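Local coordinates for putative alpha-L-fucosidase (Bacteroides thetaiotaomicron, PDB 3EYP), which probably hydrolyses alpha-L-fucosides, as other family 29 glycoside hydrolases do, and carries a discoidin-like (F5/8 type C) module after its barrel, at residues A[273-278]-A[312-317]; A[267-272]-A[303-308]; A[21-26]-A[289-294]; A[378-383]-A[454-459]. All coordinates share one frame; numbering follows the deposited sequence.

Contact 1 (A[273-278]-A[312-317]); sequences KSVREL and AALLKQ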
loop_
_atom_site.group_PDB
_atom_site.type_symbol
_atom_site.label_atom_id
_atom_site.label_comp_id
_atom_site.label_asym_id
_atom_site.label_seq_id
_atom_site.Cartn_x
_atom_site.Cartn_y
_atom_site.Cartn_z
ATOM N N LYS A 273 15.212 7.494 -6.110
ATOM C CA LYS A 273 15.473 6.078 -6.016
ATOM C C LYS A 273 15.543 5.474 -7.403
ATOM O O LYS A 273 14.795 5.810 -8.320
ATOM C CB LYS A 273 14.427 5.389 -5.129
ATOM C CG LYS A 273 14.678 5.692 -3.651
ATOM C CD LYS A 273 13.531 5.218 -2.774
ATOM C CE LYS A 273 13.919 5.261 -1.306
ATOM N NZ LYS A 273 13.641 6.578 -0.769
ATOM N N SER A 274 16.447 4.521 -7.531
ATOM C CA SER A 274 16.668 3.866 -8.817
ATOM C C SER A 274 15.540 2.868 -9.043
ATOM O O SER A 274 14.858 2.496 -8.126
ATOM C CB SER A 274 18.019 3.146 -8.811
ATOM O OG SER A 274 17.950 2.016 -7.935
ATOM N N VAL A 275 15.356 2.464 -10.295
ATOM C CA VAL A 275 14.341 1.468 -10.651
ATOM C C VAL A 275 14.567 0.169 -9.879
ATOM O O VAL A 275 13.620 -0.421 -9.364
ATOM C CB VAL A 275 14.301 1.200 -12.203
ATOM C CG1 VAL A 275 13.300 0.121 -12.582
ATOM C CG2 VAL A 275 14.037 2.509 -12.929
ATOM N N ARG A 276 15.827 -0.236 -9.798
ATOM C CA ARG A 276 16.212 -1.423 -9.020
ATOM C C ARG A 276 15.833 -1.312 -7.547
ATOM O O ARG A 276 15.349 -2.265 -6.979
ATOM C CB ARG A 276 17.695 -1.764 -9.132
ATOM C CG ARG A 276 17.937 -2.778 -10.222
ATOM C CD ARG A 276 19.426 -2.977 -10.526
ATOM N NE ARG A 276 20.032 -4.096 -9.801
ATOM C CZ ARG A 276 19.529 -5.330 -9.726
ATOM N NH1 ARG A 276 18.357 -5.641 -10.288
ATOM N NH2 ARG A 276 20.193 -6.263 -9.040
ATOM N N GLU A 277 16.061 -0.141 -6.970
ATOM C CA GLU A 277 15.657 0.160 -5.580
ATOM C C GLU A 277 14.144 0.046 -5.407
ATOM O O GLU A 277 13.651 -0.544 -4.450
ATOM C CB GLU A 277 16.156 1.531 -5.116
ATOM C CG GLU A 277 17.649 1.457 -4.805
ATOM C CD GLU A 277 18.378 2.797 -4.600
ATOM O OE1 GLU A 277 19.428 2.746 -3.900
ATOM O OE2 GLU A 277 17.964 3.868 -5.106
ATOM N N LEU A 278 13.409 0.560 -6.395
ATOM C CA LEU A 278 11.939 0.539 -6.326
ATOM C C LEU A 278 11.371 -0.881 -6.506
ATOM O O LEU A 278 10.361 -1.251 -5.942
ATOM C CB LEU A 278 11.347 1.505 -7.372
ATOM C CG LEU A 278 11.624 2.989 -7.028
ATOM C CD1 LEU A 278 11.242 3.843 -8.257
ATOM C CD2 LEU A 278 10.870 3.423 -5.686
ATOM N N ALA A 312 9.305 5.367 -11.941
ATOM C CA ALA A 312 7.983 4.786 -11.759
ATOM C C ALA A 312 7.436 4.120 -13.022
ATOM O O ALA A 312 6.846 3.012 -12.986
ATOM C CB ALA A 312 6.969 5.859 -11.247
ATOM N N ALA A 313 7.611 4.793 -14.142
ATOM C CA ALA A 313 7.173 4.200 -15.441
ATOM C C ALA A 313 7.969 2.913 -15.782
ATOM O O ALA A 313 7.418 1.913 -16.207
ATOM C CB ALA A 313 7.250 5.240 -16.621
ATOM N N LEU A 314 9.269 2.968 -15.571
ATOM C CA LEU A 314 10.150 1.819 -15.844
ATOM C C LEU A 314 9.846 0.663 -14.869
ATOM O O LEU A 314 9.861 -0.496 -15.237
ATOM C CB LEU A 314 11.627 2.220 -15.762
ATOM C CG LEU A 314 12.094 3.239 -16.820
ATOM C CD1 LEU A 314 13.548 3.741 -16.590
ATOM C CD2 LEU A 314 11.875 2.661 -18.225
ATOM N N LEU A 315 9.585 0.982 -13.607
ATOM C CA LEU A 315 9.186 -0.074 -12.657
ATOM C C LEU A 315 7.956 -0.800 -13.195
ATOM O O LEU A 315 7.842 -2.024 -13.111
ATOM C CB LEU A 315 8.937 0.498 -11.262
ATOM C CG LEU A 315 8.344 -0.403 -10.166
ATOM C CD1 LEU A 315 9.253 -1.534 -9.767
ATOM C CD2 LEU A 315 7.955 0.480 -8.993
ATOM N N LYS A 316 7.038 -0.056 -13.761
ATOM C CA LYS A 316 5.748 -0.665 -14.223
ATOM C C LYS A 316 6.026 -1.622 -15.394
ATOM O O LYS A 316 5.530 -2.765 -15.452
ATOM C CB LYS A 316 4.741 0.407 -14.654
ATOM C CG LYS A 316 3.588 -0.099 -15.467
ATOM C CD LYS A 316 2.737 -1.068 -14.666
ATOM C CE LYS A 316 1.409 -1.419 -15.360
ATOM N NZ LYS A 316 0.776 -2.531 -14.531
ATOM N N GLN A 317 6.848 -1.124 -16.298
ATOM C CA GLN A 317 7.279 -1.934 -17.457
ATOM C C GLN A 317 7.989 -3.194 -17.000
ATOM O O GLN A 317 7.738 -4.303 -17.491
ATOM C CB GLN A 317 8.181 -1.170 -18.416
ATOM C CG GLN A 317 8.398 -1.995 -19.676
ATOM C CD GLN A 317 9.495 -1.504 -20.561
ATOM O OE1 GLN A 317 9.775 -0.309 -20.628
ATOM N NE2 GLN A 317 10.089 -2.421 -21.299
#
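Val275 CG2 rests on Leu314 CB at 3.7 Å, the tightest touch between the first turn of helix 275-283 and the middle of helix 306-323, and the two side chains cross there at about a right angle. The branches of Val275 divide the work: CG2 presses crosswise on CB and CD1 of Leu314, while CG1, anti to the backbone N (chi1 177°), reaches the backbone of the partner helix and stops 3.9 Å from Leu315 N. Further along, Leu278 continues the seam. Its CB meets Leu315 CD2 at 3.9 Å, and Leu315 CD1 turns to the carbonyl carbon of Leu278, also at 3.9 Å, so that the forked end of Leu315 engages both the side chain and the main chain of this residue. The backbones come close here, with Val275 CA 5.7 Å from Leu315 CA.

Behind this first shell, a capping box sets the start of helix 275-283. Ser274, the N-cap, accepts the N-H of Glu277 on its OG (3.0 Å, N-H...O 158°). Glu277 answers through OE2, whose anti lone pair takes an almost straight bond from Ser274 N (2.9 Å, 174°). Farther out, Lys273 O is hydrogen-bonded to His311 ND1, which ties the residue before the cap to helix 306-323, and Trp279 packs on Leu315.

No hydrogen bond joins the two segments. Between them the contact is apolar packing, while the N-H groups of Ser274 and Glu277 are satisfied locally by the capping box, where the carboxylate of Glu277 would probably also be favoured by the helix dipole.

Contact 2 (A[267-272]-A[303-308]); sequences EEDSRV and LIHSTD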
loop_
_atom_site.group_PDB
_atom_site.type_symbol
_atom_site.label_atom_id
_atom_site.label_comp_id
_atom_site.label_asym_id
_atom_site.label_seq_id
_atom_site.Cartn_x
_atom_site.Cartn_y
_atom_site.Cartn_z
ATOM N N GLU A 267 17.548 19.868 -4.950
ATOM C CA GLU A 267 18.835 19.208 -4.733
ATOM C C GLU A 267 18.693 17.695 -4.689
ATOM O O GLU A 267 19.665 16.966 -4.765
ATOM C CB GLU A 267 19.490 19.697 -3.438
ATOM C CG GLU A 267 19.878 21.191 -3.479
ATOM C CD GLU A 267 18.762 22.150 -3.022
ATOM O OE1 GLU A 267 17.608 21.705 -2.853
ATOM O OE2 GLU A 267 19.071 23.353 -2.821
ATOM N N GLU A 268 17.477 17.216 -4.591
ATOM C CA GLU A 268 17.297 15.780 -4.534
ATOM C C GLU A 268 16.911 15.223 -5.885
ATOM O O GLU A 268 16.591 14.058 -6.013
ATOM C CB GLU A 268 16.305 15.384 -3.456
ATOM C CG GLU A 268 16.792 15.634 -2.012
ATOM C CD GLU A 268 15.784 15.230 -0.963
ATOM O OE1 GLU A 268 14.701 14.713 -1.313
ATOM O OE2 GLU A 268 16.053 15.443 0.238
ATOM N N ASP A 269 16.918 16.090 -6.892
ATOM C CA ASP A 269 16.581 15.632 -8.263
ATOM C C ASP A 269 17.567 14.550 -8.626
ATOM O O ASP A 269 17.221 13.608 -9.289
ATOM C CB ASP A 269 16.650 16.724 -9.328
ATOM C CG ASP A 269 15.462 17.663 -9.293
ATOM O OD1 ASP A 269 14.474 17.454 -8.521
ATOM O OD2 ASP A 269 15.535 18.660 -10.040
ATOM N N SER A 270 18.791 14.648 -8.140
ATOM C CA SER A 270 19.812 13.659 -8.541
ATOM C C SER A 270 19.826 12.460 -7.603
ATOM O O SER A 270 20.741 11.647 -7.674
ATOM C CB SER A 270 21.205 14.265 -8.476
ATOM O OG SER A 270 21.349 14.920 -7.179
ATOM N N ARG A 271 18.848 12.400 -6.705
ATOM C CA ARG A 271 18.816 11.379 -5.628
ATOM C C ARG A 271 17.524 10.574 -5.595
ATOM O O ARG A 271 17.132 10.015 -4.559
ATOM C CB ARG A 271 18.988 12.039 -4.260
ATOM C CG ARG A 271 20.268 12.854 -4.080
ATOM C CD ARG A 271 21.457 11.961 -3.912
ATOM N NE ARG A 271 22.669 12.764 -3.935
ATOM C CZ ARG A 271 23.195 13.342 -2.850
ATOM N NH1 ARG A 271 22.619 13.167 -1.660
ATOM N NH2 ARG A 271 24.305 14.068 -2.951
ATOM N N VAL A 272 16.822 10.577 -6.698
ATOM C CA VAL A 272 15.618 9.745 -6.826
ATOM C C VAL A 272 16.006 8.267 -6.801
ATOM O O VAL A 272 16.993 7.820 -7.398
ATOM C CB VAL A 272 14.811 10.031 -8.142
ATOM C CG1 VAL A 272 13.621 9.086 -8.264
ATOM C CG2 VAL A 272 14.314 11.507 -8.231
ATOM N N LEU A 303 4.528 20.592 -10.384
ATOM C CA LEU A 303 4.761 19.432 -11.288
ATOM C C LEU A 303 5.598 18.335 -10.709
ATOM O O LEU A 303 6.477 18.580 -9.881
ATOM C CB LEU A 303 5.458 19.849 -12.580
ATOM C CG LEU A 303 4.745 20.931 -13.438
ATOM C CD1 LEU A 303 5.853 21.539 -14.333
ATOM C CD2 LEU A 303 3.549 20.411 -14.220
ATOM N N ILE A 304 5.302 17.106 -11.155
ATOM C CA ILE A 304 6.107 15.949 -10.753
ATOM C C ILE A 304 7.329 15.979 -11.622
ATOM O O ILE A 304 7.229 16.188 -12.830
ATOM C CB ILE A 304 5.379 14.577 -10.910
ATOM C CG1 ILE A 304 4.053 14.570 -10.213
ATOM C CG2 ILE A 304 6.251 13.434 -10.312
ATOM C CD1 ILE A 304 4.014 15.003 -8.824
ATOM N N HIS A 305 8.494 15.817 -10.992
ATOM C CA HIS A 305 9.776 15.778 -11.699
ATOM C C HIS A 305 9.872 14.580 -12.662
ATOM O O HIS A 305 9.398 13.436 -12.428
ATOM C CB HIS A 305 10.976 15.824 -10.714
ATOM C CG HIS A 305 12.310 15.984 -11.366
ATOM N ND1 HIS A 305 12.651 17.105 -12.103
ATOM C CD2 HIS A 305 13.407 15.196 -11.344
ATOM C CE1 HIS A 305 13.883 16.955 -12.561
ATOM N NE2 HIS A 305 14.371 15.818 -12.096
ATOM N N SER A 306 10.559 14.855 -13.733
ATOM C CA SER A 306 10.799 13.848 -14.777
ATOM C C SER A 306 11.415 12.560 -14.308
ATOM O O SER A 306 11.006 11.466 -14.668
ATOM C CB SER A 306 11.637 14.430 -15.927
ATOM O OG SER A 306 12.891 14.999 -15.564
ATOM N N THR A 307 12.431 12.672 -13.487
ATOM C CA THR A 307 13.116 11.447 -13.037
ATOM C C THR A 307 12.158 10.563 -12.255
ATOM O O THR A 307 12.072 9.349 -12.443
ATOM C CB THR A 307 14.362 11.777 -12.240
ATOM O OG1 THR A 307 15.184 12.598 -13.046
ATOM C CG2 THR A 307 15.131 10.510 -11.866
ATOM N N ASP A 308 11.413 11.184 -11.374
ATOM C CA ASP A 308 10.472 10.484 -10.517
ATOM C C ASP A 308 9.514 9.710 -11.394
ATOM O O ASP A 308 9.191 8.537 -11.176
ATOM C CB ASP A 308 9.644 11.495 -9.680
ATOM C CG ASP A 308 10.509 12.448 -8.837
ATOM O OD1 ASP A 308 11.578 12.834 -9.317
ATOM O OD2 ASP A 308 10.105 12.844 -7.700
#
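Asp269 holds CG anti to its carbonyl carbon (chi1 -76°) and His305 holds CG anti to its backbone N (chi1 -172°), which lays the carboxylate flat over one face of the imidazole. The two planes are only 9° apart. Asp269 CG stands 3.5 Å above the ring, offset toward the rim, and Asp269 OD2 lies 3.5 Å from His305 CE1; this is a stack without a hydrogen bond. Ser306 OG sits over the opposite face, and Asp308 OD1 comes to the ring edge in its plane. Arg259 organises the acids: it forms salt bridges to Asp269 OD1 and Asp308 OD2, which probably eases the repulsion between Asp269 OD1 and Asp308 OD1, 5.5 Å apart.

Beside the stack, Val272 and Thr307 pass each other side by side, running opposite ways, with Val272 CB 3.8 Å from Thr307 CG2. Val272 CG2 presses closely on Asp308 OD1 at 3.2 Å, crossing that side chain at about a right angle.

His305 occupies the N-cap position of helix 306-323. The contact thus packs the loop between strand 253-257 and helix 275-283 against the start of that last barrel helix, while neighbouring Ile304 touches Trp59 and Thr62 of helix 56-65.

Contact 3 (A[21-26]-A[289-294]); sequences EMIAFF and NSVLLL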
loop_
_atom_site.group_PDB
_atom_site.type_symbol
_atom_site.label_atom_id
_atom_site.label_comp_id
_atom_site.label_asym_id
_atom_site.label_seq_id
_atom_site.Cartn_x
_atom_site.Cartn_y
_atom_site.Cartn_z
ATOM N N GLU A 21 -2.876 -2.511 -5.084
ATOM C CA GLU A 21 -1.430 -2.883 -5.077
ATOM C C GLU A 21 -0.515 -1.749 -4.777
ATOM O O GLU A 21 0.287 -1.804 -3.849
ATOM C CB GLU A 21 -1.030 -3.642 -6.351
ATOM C CG GLU A 21 -1.714 -4.995 -6.344
ATOM C CD GLU A 21 -1.284 -5.965 -7.424
ATOM O OE1 GLU A 21 -0.462 -5.617 -8.300
ATOM O OE2 GLU A 21 -1.820 -7.104 -7.352
ATOM N N MET A 22 -0.711 -0.668 -5.507
ATOM C CA MET A 22 0.076 0.573 -5.322
ATOM C C MET A 22 -0.856 1.785 -5.179
ATOM O O MET A 22 -1.987 1.822 -5.707
ATOM C CB MET A 22 1.006 0.792 -6.530
ATOM C CG MET A 22 2.301 -0.030 -6.581
ATOM S SD MET A 22 3.436 0.175 -7.971
ATOM C CE MET A 22 4.315 1.627 -7.498
ATOM N N ILE A 23 -0.390 2.767 -4.440
ATOM C CA ILE A 23 -1.095 4.066 -4.211
ATOM C C ILE A 23 -0.079 5.207 -4.313
ATOM O O ILE A 23 1.054 5.056 -3.838
ATOM C CB ILE A 23 -1.792 4.125 -2.831
ATOM C CG1 ILE A 23 -2.672 2.923 -2.609
ATOM C CG2 ILE A 23 -2.586 5.391 -2.689
ATOM C CD1 ILE A 23 -3.281 2.807 -1.160
ATOM N N ALA A 24 -0.397 6.317 -4.988
ATOM C CA ALA A 24 0.526 7.469 -4.906
ATOM C C ALA A 24 0.267 8.400 -3.720
ATOM O O ALA A 24 -0.835 8.610 -3.324
ATOM C CB ALA A 24 0.555 8.266 -6.209
ATOM N N PHE A 25 1.363 8.925 -3.148
ATOM C CA PHE A 25 1.295 9.981 -2.145
ATOM C C PHE A 25 1.785 11.230 -2.879
ATOM O O PHE A 25 2.616 11.136 -3.744
ATOM C CB PHE A 25 2.313 9.735 -1.020
ATOM C CG PHE A 25 1.752 9.741 0.373
ATOM C CD1 PHE A 25 0.579 10.414 0.700
ATOM C CD2 PHE A 25 2.459 9.081 1.401
ATOM C CE1 PHE A 25 0.135 10.429 1.948
ATOM C CE2 PHE A 25 2.002 9.097 2.680
ATOM C CZ PHE A 25 0.842 9.741 2.970
ATOM N N PHE A 26 1.189 12.357 -2.571
ATOM C CA PHE A 26 1.578 13.653 -3.130
ATOM C C PHE A 26 1.727 14.609 -1.978
ATOM O O PHE A 26 0.739 15.172 -1.482
ATOM C CB PHE A 26 0.544 14.222 -4.106
ATOM C CG PHE A 26 0.440 13.468 -5.412
ATOM C CD1 PHE A 26 1.537 13.227 -6.160
ATOM C CD2 PHE A 26 -0.791 13.032 -5.872
ATOM C CE1 PHE A 26 1.453 12.544 -7.328
ATOM C CE2 PHE A 26 -0.886 12.344 -7.059
ATOM C CZ PHE A 26 0.226 12.074 -7.772
ATOM N N ASN A 289 2.582 -9.163 1.220
ATOM C CA ASN A 289 1.241 -9.144 1.770
ATOM C C ASN A 289 0.799 -7.759 2.259
ATOM O O ASN A 289 0.087 -7.609 3.246
ATOM C CB ASN A 289 1.053 -10.205 2.864
ATOM C CG ASN A 289 -0.396 -10.346 3.306
ATOM O OD1 ASN A 289 -1.300 -10.223 2.494
ATOM N ND2 ASN A 289 -0.620 -10.630 4.582
ATOM N N SER A 290 1.272 -6.751 1.539
ATOM C CA SER A 290 1.034 -5.364 1.852
ATOM C C SER A 290 0.689 -4.584 0.572
ATOM O O SER A 290 0.323 -5.175 -0.469
ATOM C CB SER A 290 2.284 -4.757 2.515
ATOM O OG SER A 290 2.096 -3.437 2.981
ATOM N N VAL A 291 0.686 -3.256 0.708
ATOM C CA VAL A 291 0.351 -2.351 -0.398
ATOM C C VAL A 291 1.394 -1.222 -0.328
ATOM O O VAL A 291 1.819 -0.793 0.773
ATOM C CB VAL A 291 -1.110 -1.767 -0.283
ATOM C CG1 VAL A 291 -1.346 -0.483 -1.219
ATOM C CG2 VAL A 291 -2.219 -2.821 -0.528
ATOM N N LEU A 292 1.832 -0.778 -1.491
ATOM C CA LEU A 292 2.892 0.253 -1.595
ATOM C C LEU A 292 2.329 1.647 -1.871
ATOM O O LEU A 292 1.617 1.865 -2.833
ATOM C CB LEU A 292 3.900 -0.147 -2.656
ATOM C CG LEU A 292 5.025 0.844 -3.047
ATOM C CD1 LEU A 292 5.852 1.264 -1.801
ATOM C CD2 LEU A 292 5.959 0.282 -4.200
ATOM N N LEU A 293 2.582 2.536 -0.931
ATOM C CA LEU A 293 2.195 3.956 -0.978
ATOM C C LEU A 293 3.490 4.711 -1.214
ATOM O O LEU A 293 4.362 4.811 -0.362
ATOM C CB LEU A 293 1.482 4.391 0.319
ATOM C CG LEU A 293 1.148 5.880 0.483
ATOM C CD1 LEU A 293 0.254 6.380 -0.700
ATOM C CD2 LEU A 293 0.429 6.168 1.869
ATOM N N LEU A 294 3.643 5.147 -2.442
ATOM C CA LEU A 294 4.841 5.797 -2.922
ATOM C C LEU A 294 4.614 7.249 -3.178
ATOM O O LEU A 294 3.754 7.629 -3.971
ATOM C CB LEU A 294 5.308 5.157 -4.249
ATOM C CG LEU A 294 6.626 5.551 -4.886
ATOM C CD1 LEU A 294 7.845 5.297 -3.955
ATOM C CD2 LEU A 294 6.801 4.771 -6.258
#
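The first and last strands of the alpha/beta barrel, 22-26 and 291-295, run side by side in parallel here, at 23° to each other, and so close the barrel. Glu21 leaves helix 12-20 with a positive phi and begins the pairing, its O accepting from Leu292 N at 3.0 Å in the carbonyl plane. Ile23 then bonds both ways. Its N donates to Leu292 O at 2.7 Å, and its O accepts from Leu294 N at 2.9 Å, each donor nearly along the C=O axis. Phe25 N reaches Leu294 O at 2.8 Å from well above the carbonyl plane. Between these bonds the CA-H groups help, as where Met22 CA approaches Leu292 O at 3.2 Å.

As expected of a TIM barrel, one face of this strand pair meets the helical layer and the other lines the interior. Met22, Leu292 and Leu294 point to helix 275-283, touching Tyr282, Ile281 and Leu278 in turn. The thioether of Met22 bends at its end; Met22 and Leu292 run side by side in the same direction, Met22 CE reaching Leu292 CD2 at 3.9 Å.

Ile23, Leu293 and Phe25 occupy the opposite face, with Glu253 touching both Ile23 and Leu293. Ile23 CG2 meets Leu293 CD1 at 3.6 Å, crossing obliquely. The other methyl of Leu293, CD2, lies over one face of the Phe25 ring, 3.7 Å from its centroid and 23° off the normal, a CH-pi contact. The ring of Phe25 further meets those of His27 and Trp164 edge-to-face.

Contact 4 (A[378-383]-A[454-459]); sequences FDCLMI and YKQSPV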
loop_
_atom_site.group_PDB
_atom_site.type_symbol
_atom_site.label_atom_id
_atom_site.label_comp_id
_atom_site.label_asym_id
_atom_site.label_seq_id
_atom_site.Cartn_x
_atom_site.Cartn_y
_atom_site.Cartn_z
ATOM N N PHE A 378 14.258 -19.813 -14.471
ATOM C CA PHE A 378 13.561 -18.763 -13.675
ATOM C C PHE A 378 14.366 -18.258 -12.491
ATOM O O PHE A 378 15.227 -18.940 -11.953
ATOM C CB PHE A 378 12.152 -19.215 -13.254
ATOM C CG PHE A 378 12.142 -20.356 -12.252
ATOM C CD1 PHE A 378 12.018 -20.106 -10.900
ATOM C CD2 PHE A 378 12.241 -21.674 -12.684
ATOM C CE1 PHE A 378 12.014 -21.154 -9.971
ATOM C CE2 PHE A 378 12.246 -22.726 -11.779
ATOM C CZ PHE A 378 12.133 -22.470 -10.412
ATOM N N ASP A 379 14.008 -17.049 -12.069
ATOM C CA ASP A 379 14.686 -16.365 -10.977
ATOM C C ASP A 379 13.732 -15.539 -10.069
ATOM O O ASP A 379 14.142 -14.644 -9.370
ATOM C CB ASP A 379 15.797 -15.458 -11.539
ATOM C CG ASP A 379 15.279 -14.344 -12.465
ATOM O OD1 ASP A 379 14.043 -14.201 -12.660
ATOM O OD2 ASP A 379 16.134 -13.598 -13.037
ATOM N N CYS A 380 12.461 -15.878 -10.132
ATOM C CA CYS A 380 11.395 -15.195 -9.377
ATOM C C CYS A 380 10.190 -16.122 -9.333
ATOM O O CYS A 380 9.964 -16.865 -10.260
ATOM C CB CYS A 380 11.012 -13.874 -10.103
ATOM S SG CYS A 380 9.859 -12.849 -9.183
ATOM N N LEU A 381 9.461 -16.092 -8.231
ATOM C CA LEU A 381 8.201 -16.798 -8.099
ATOM C C LEU A 381 7.250 -16.013 -7.199
ATOM O O LEU A 381 7.659 -15.116 -6.433
ATOM C CB LEU A 381 8.344 -18.236 -7.578
ATOM C CG LEU A 381 9.021 -18.442 -6.220
ATOM C CD1 LEU A 381 8.013 -18.241 -5.061
ATOM C CD2 LEU A 381 9.750 -19.789 -6.135
ATOM N N MET A 382 5.979 -16.356 -7.369
ATOM C CA MET A 382 4.859 -15.652 -6.712
ATOM C C MET A 382 3.725 -16.618 -6.397
ATOM O O MET A 382 3.433 -17.571 -7.138
ATOM C CB MET A 382 4.317 -14.568 -7.646
ATOM C CG MET A 382 3.136 -13.702 -7.088
ATOM S SD MET A 382 2.901 -12.165 -8.129
ATOM C CE MET A 382 2.056 -12.859 -9.500
ATOM N N ILE A 383 3.089 -16.345 -5.280
ATOM C CA ILE A 383 2.014 -17.157 -4.781
ATOM C C ILE A 383 0.979 -16.235 -4.125
ATOM O O ILE A 383 1.340 -15.264 -3.463
ATOM C CB ILE A 383 2.595 -18.249 -3.806
ATOM C CG1 ILE A 383 1.551 -19.303 -3.441
ATOM C CG2 ILE A 383 3.189 -17.665 -2.507
ATOM C CD1 ILE A 383 2.223 -20.527 -2.865
ATOM N N TYR A 454 8.860 -17.173 -12.815
ATOM C CA TYR A 454 9.036 -16.113 -13.793
ATOM C C TYR A 454 10.498 -15.756 -13.988
ATOM O O TYR A 454 11.401 -16.110 -13.207
ATOM C CB TYR A 454 8.252 -14.861 -13.353
ATOM C CG TYR A 454 6.828 -15.129 -12.845
ATOM C CD1 TYR A 454 5.747 -15.048 -13.710
ATOM C CD2 TYR A 454 6.578 -15.449 -11.512
ATOM C CE1 TYR A 454 4.435 -15.311 -13.297
ATOM C CE2 TYR A 454 5.276 -15.732 -11.068
ATOM C CZ TYR A 454 4.200 -15.655 -11.967
ATOM O OH TYR A 454 2.908 -15.893 -11.569
ATOM N N LYS A 455 10.719 -15.019 -15.060
ATOM C CA LYS A 455 12.033 -14.522 -15.333
ATOM C C LYS A 455 11.970 -12.978 -15.238
ATOM O O LYS A 455 11.156 -12.318 -15.903
ATOM C CB LYS A 455 12.515 -15.011 -16.716
ATOM C CG LYS A 455 13.867 -14.478 -17.137
ATOM C CD LYS A 455 15.002 -14.817 -16.247
ATOM C CE LYS A 455 16.147 -13.771 -16.400
ATOM N NZ LYS A 455 15.993 -12.506 -15.498
ATOM N N GLN A 456 12.810 -12.442 -14.369
ATOM C CA GLN A 456 12.769 -11.003 -14.057
ATOM C C GLN A 456 13.166 -10.220 -15.290
ATOM O O GLN A 456 14.080 -10.608 -16.003
ATOM C CB GLN A 456 13.686 -10.636 -12.897
ATOM C CG GLN A 456 13.215 -11.098 -11.570
ATOM C CD GLN A 456 14.186 -10.820 -10.494
ATOM O OE1 GLN A 456 14.524 -9.649 -10.243
ATOM N NE2 GLN A 456 14.653 -11.881 -9.807
ATOM N N SER A 457 12.471 -9.113 -15.500
ATOM C CA SER A 457 12.675 -8.238 -16.665
ATOM C C SER A 457 14.085 -7.717 -16.737
ATOM O O SER A 457 14.730 -7.458 -15.720
ATOM C CB SER A 457 11.678 -7.045 -16.690
ATOM O OG SER A 457 12.075 -6.038 -17.614
ATOM N N PRO A 458 14.581 -7.539 -17.962
ATOM C CA PRO A 458 15.886 -6.906 -18.076
ATOM C C PRO A 458 15.897 -5.493 -17.544
ATOM O O PRO A 458 16.921 -4.952 -17.189
ATOM C CB PRO A 458 16.114 -6.900 -19.583
ATOM C CG PRO A 458 15.314 -8.033 -20.055
ATOM C CD PRO A 458 14.101 -8.042 -19.248
ATOM N N VAL A 459 14.719 -4.904 -17.487
ATOM C CA VAL A 459 14.587 -3.563 -16.937
ATOM C C VAL A 459 15.244 -3.508 -15.598
ATOM O O VAL A 459 15.794 -2.517 -15.235
ATOM C CB VAL A 459 13.100 -3.114 -16.766
ATOM C CG1 VAL A 459 13.059 -1.783 -15.937
ATOM C CG2 VAL A 459 12.420 -2.953 -18.149
#
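A classic beta bulge lies at the end of the antiparallel pairing between strands 380-385 and 447-454, with Asp379 and Cys380 both facing Tyr454. Asp379 N donates to Tyr454 O at 3.0 Å, nearly along the C=O axis, and Tyr454 N returns a bond to Cys380 O at 2.8 Å from above the carbonyl plane.

Asp379 then grips the departing chain. Its CG sits in the crowded position between N and the carbonyl carbon (chi1 62°), so that OD1 takes Gln456 N on its syn lone pair at 2.7 Å. OD2 makes a salt bridge to Lys455 NZ, also 2.7 Å, met from somewhat above the carboxylate plane. Lys455, bent at chi2 and chi4, further bonds through NZ to Gln456 O, a second anchor for the ammonium. Gln456 reaches across with its chain extended beyond CG, NE2 donating to Asp379 O at 2.8 Å from above the carbonyl plane, while its OE1 is held by Trp279 NE1 of the barrel.

Further along strand 380-385, Met382 CB packs obliquely against Tyr454 CE2 at 3.7 Å, and the Tyr454 ring meets Phe323 edge-to-face. Antiparallel strand pairing of this kind belongs to the beta sandwich of F5/8 type C (discoidin) domains, here joined to the last barrel helix.

Contacts 1 and 2, with centres 13 Å apart, follow each other along the same two pieces of chain: both use helix 306-323, and residues 267-272 run directly into 273-278. Contact 3 lies near the middle of the chain, and contact 1 covers it from outside, Leu278 CD2 lying 4.0 Å from Leu294 CD1 and Leu315 CD2 4.1 Å from Met22 CE. Contact 2 reaches the same strand pair through Ile304 CD1, 3.9 Å from Phe26 CE1. Contact 4 belongs to the sandwich module, yet its tail returns to the barrel, where Val459 CG1 packs 3.9 Å from Val275 CG1. Glycerol, probably from the crystallisation liquor, lies about 3 Å from the Glu21 side chain in contact 3 and about 4 Å from that of Met382 in contact 4.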